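Local coordinates for probable transcriptional regulator (Rhodococcus jostii, PDB 3HIM), which probably acts as a TetR-family transcription factor, binding regulatory DNA through a predicted helix-turn-helix motif, at residues V97-T102 against I187-V192. Residues are numbered along the deposited sequence.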
ATOM      1  N   VAL B  97      10.477 -13.685  -0.261  1.00 16.02           N
ATOM      2  CA  VAL B  97       9.981 -12.572   0.573  1.00 15.85           C
ATOM      3  C   VAL B  97      11.077 -11.503   0.771  1.00 16.09           C
ATOM      4  O   VAL B  97      10.825 -10.308   0.550  1.00 16.34           O
ATOM      5  CB  VAL B  97       9.376 -13.032   1.955  1.00 15.44           C
ATOM      6  CG1 VAL B  97       9.055 -11.819   2.837  1.00 14.96           C
ATOM      7  CG2 VAL B  97       8.100 -13.853   1.741  1.00 13.95           C
ATOM      8  N   THR B  98      12.284 -11.933   1.147  1.00 15.40           N
ATOM      9  CA  THR B  98      13.434 -11.024   1.207  1.00 15.89           C
ATOM     10  C   THR B  98      13.611 -10.182  -0.083  1.00 16.08           C
ATOM     11  O   THR B  98      13.663  -8.946  -0.015  1.00 16.27           O
ATOM     12  CB  THR B  98      14.758 -11.772   1.491  1.00 15.59           C
ATOM     13  OG1 THR B  98      14.623 -12.477   2.724  1.00 15.82           O
ATOM     14  CG2 THR B  98      15.953 -10.790   1.584  1.00 13.89           C
ATOM     15  N   ALA B  99      13.723 -10.851  -1.230  1.00 15.76           N
ATOM     16  CA  ALA B  99      13.850 -10.160  -2.529  1.00 15.59           C
ATOM     17  C   ALA B  99      12.656  -9.268  -2.823  1.00 15.41           C
ATOM     18  O   ALA B  99      12.799  -8.157  -3.315  1.00 15.49           O
ATOM     19  CB  ALA B  99      14.028 -11.169  -3.656  1.00 15.05           C
ATOM     20  N   TYR B 100      11.466  -9.758  -2.527  1.00 15.69           N
ATOM     21  CA  TYR B 100      10.262  -8.985  -2.794  1.00 15.95           C
ATOM     22  C   TYR B 100      10.218  -7.697  -1.974  1.00 15.59           C
ATOM     23  O   TYR B 100      10.021  -6.614  -2.535  1.00 15.94           O
ATOM     24  CB  TYR B 100       9.039  -9.829  -2.494  1.00 16.03           C
ATOM     25  CG  TYR B 100       7.722  -9.238  -2.934  1.00 16.95           C
ATOM     26  CD1 TYR B 100       7.434  -9.021  -4.293  1.00 18.33           C
ATOM     27  CD2 TYR B 100       6.731  -8.970  -1.997  1.00 18.31           C
ATOM     28  CE1 TYR B 100       6.154  -8.512  -4.699  1.00 18.79           C
ATOM     29  CE2 TYR B 100       5.498  -8.461  -2.365  1.00 17.63           C
ATOM     30  CZ  TYR B 100       5.209  -8.239  -3.711  1.00 18.16           C
ATOM     31  OH  TYR B 100       3.971  -7.752  -4.022  1.00 15.70           O
ATOM     32  N   VAL B 101      10.407  -7.806  -0.662  1.00 15.20           N
ATOM     33  CA  VAL B 101      10.377  -6.625   0.224  1.00 14.87           C
ATOM     34  C   VAL B 101      11.517  -5.630  -0.116  1.00 15.78           C
ATOM     35  O   VAL B 101      11.279  -4.419  -0.283  1.00 14.78           O
ATOM     36  CB  VAL B 101      10.413  -7.058   1.697  1.00 15.64           C
ATOM     37  CG1 VAL B 101      10.674  -5.868   2.626  1.00 14.17           C
ATOM     38  CG2 VAL B 101       9.083  -7.767   2.076  1.00 14.47           C
ATOM     39  N   THR B 102      12.746  -6.152  -0.243  1.00 15.42           N
ATOM     40  CA  THR B 102      13.909  -5.346  -0.643  1.00 15.79           C
ATOM     41  C   THR B 102      13.638  -4.580  -1.940  1.00 15.39           C
ATOM     42  O   THR B 102      13.915  -3.397  -2.016  1.00 14.70           O
ATOM     43  CB  THR B 102      15.171  -6.240  -0.828  1.00 15.99           C
ATOM     44  OG1 THR B 102      15.403  -6.950   0.386  1.00 16.38           O
ATOM     45  CG2 THR B 102      16.413  -5.420  -1.193  1.00 16.16           C
ATOM     46  N   ILE B 187      13.643  -4.594   7.453  1.00 15.57           N
ATOM     47  CA  ILE B 187      12.231  -4.830   7.211  1.00 16.35           C
ATOM     48  C   ILE B 187      11.984  -6.201   6.558  1.00 16.16           C
ATOM     49  O   ILE B 187      11.075  -6.932   6.966  1.00 16.65           O
ATOM     50  CB  ILE B 187      11.514  -3.647   6.479  1.00 16.39           C
ATOM     51  CG1 ILE B 187      10.002  -3.916   6.379  1.00 15.90           C
ATOM     52  CG2 ILE B 187      12.113  -3.407   5.098  1.00 17.15           C
ATOM     53  CD1 ILE B 187       9.301  -4.143   7.714  1.00 13.90           C
ATOM     54  N   ALA B 188      12.818  -6.587   5.600  1.00 16.19           N
ATOM     55  CA  ALA B 188      12.633  -7.883   4.966  1.00 15.59           C
ATOM     56  C   ALA B 188      12.741  -9.000   6.004  1.00 15.69           C
ATOM     57  O   ALA B 188      11.938  -9.942   5.995  1.00 16.13           O
ATOM     58  CB  ALA B 188      13.623  -8.079   3.831  1.00 15.32           C
ATOM     59  N   ALA B 189      13.712  -8.887   6.913  1.00 14.96           N
ATOM     60  CA  ALA B 189      13.930  -9.926   7.910  1.00 15.06           C
ATOM     61  C   ALA B 189      12.701 -10.066   8.794  1.00 14.67           C
ATOM     62  O   ALA B 189      12.256 -11.181   9.079  1.00 14.59           O
ATOM     63  CB  ALA B 189      15.179  -9.633   8.757  1.00 15.43           C
ATOM     64  N   ARG B 190      12.155  -8.932   9.224  1.00 14.05           N
ATOM     65  CA  ARG B 190      10.915  -8.924  10.008  1.00 14.11           C
ATOM     66  C   ARG B 190       9.735  -9.561   9.269  1.00 13.75           C
ATOM     67  O   ARG B 190       8.949 -10.327   9.857  1.00 14.21           O
ATOM     68  CB  ARG B 190      10.570  -7.500  10.412  1.00 14.11           C
ATOM     69  CG  ARG B 190      10.719  -7.221  11.876  1.00 17.07           C
ATOM     70  CD  ARG B 190      12.136  -7.175  12.348  1.00 16.96           C
ATOM     71  NE  ARG B 190      12.746  -8.504  12.517  1.00 16.65           N
ATOM     72  CZ  ARG B 190      14.060  -8.677  12.542  1.00 15.59           C
ATOM     73  NH1 ARG B 190      14.847  -7.612  12.439  1.00 15.76           N
ATOM     74  NH2 ARG B 190      14.590  -9.883  12.664  1.00 14.80           N
ATOM     75  N   TYR B 191       9.633  -9.270   7.977  1.00 13.05           N
ATOM     76  CA  TYR B 191       8.515  -9.742   7.180  1.00 13.23           C
ATOM     77  C   TYR B 191       8.697 -11.198   6.832  1.00 13.10           C
ATOM     78  O   TYR B 191       7.719 -11.934   6.698  1.00 13.09           O
ATOM     79  CB  TYR B 191       8.348  -8.889   5.928  1.00 12.87           C
ATOM     80  CG  TYR B 191       7.513  -7.653   6.157  1.00 14.45           C
ATOM     81  CD1 TYR B 191       7.170  -7.224   7.450  1.00 15.33           C
ATOM     82  CD2 TYR B 191       7.077  -6.893   5.077  1.00 14.71           C
ATOM     83  CE1 TYR B 191       6.385  -6.080   7.640  1.00 15.44           C
ATOM     84  CE2 TYR B 191       6.317  -5.758   5.252  1.00 13.33           C
ATOM     85  CZ  TYR B 191       5.966  -5.345   6.517  1.00 15.15           C
ATOM     86  OH  TYR B 191       5.185  -4.195   6.631  1.00 14.06           O
ATOM     87  N   VAL B 192       9.947 -11.624   6.701  1.00 12.89           N
ATOM     88  CA  VAL B 192      10.217 -13.059   6.553  1.00 13.49           C
ATOM     89  C   VAL B 192       9.685 -13.861   7.757  1.00 13.60           C
ATOM     90  O   VAL B 192       9.012 -14.874   7.577  1.00 13.68           O
ATOM     91  CB  VAL B 192      11.710 -13.342   6.343  1.00 13.48           C
ATOM     92  CG1 VAL B 192      12.004 -14.814   6.557  1.00 13.20           C
ATOM     93  CG2 VAL B 192      12.125 -12.910   4.941  1.00 14.27           C
TER
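Segments 97-102 and 187-192, on helices 89-106 and 184-198, run at 135° between their N-to-C directions, nearer antiparallel than parallel, with axes 8.6 Å apart at closest, and apolar packing holds them together. Val101 inserts between three residues: its CG1 lies 3.8 Å from Ile187 CG2 and 3.9 Å from Ala188 CB, while its CG2 meets the edge of the Tyr191 ring, 3.7 Å from CD2. One turn earlier, Val97 CG1 touches Val192 CG2 at 3.9 Å. The compact, branched valines fill the space without forcing the helices apart, and the small Ala188 allows Thr98 CA and Ala188 CA to lie 5.0 Å apart.

The threonines border this core, their hydroxyls turned back onto their own helix. Thr102 OG1 donates to Thr98 O at 2.7 Å, and Thr98 OG1 bonds to Met94 O, so both can sit beside apolar neighbours; Thr98 OG1 is 3.4 Å from Val192 CG2.

Long Ile187 and broad Tyr191 also reach helix 158-175 and Leu163 of the second subunit. Such packing typifies the all-helical C-terminal domain of TetR-family regulators, which in relatives binds ligand.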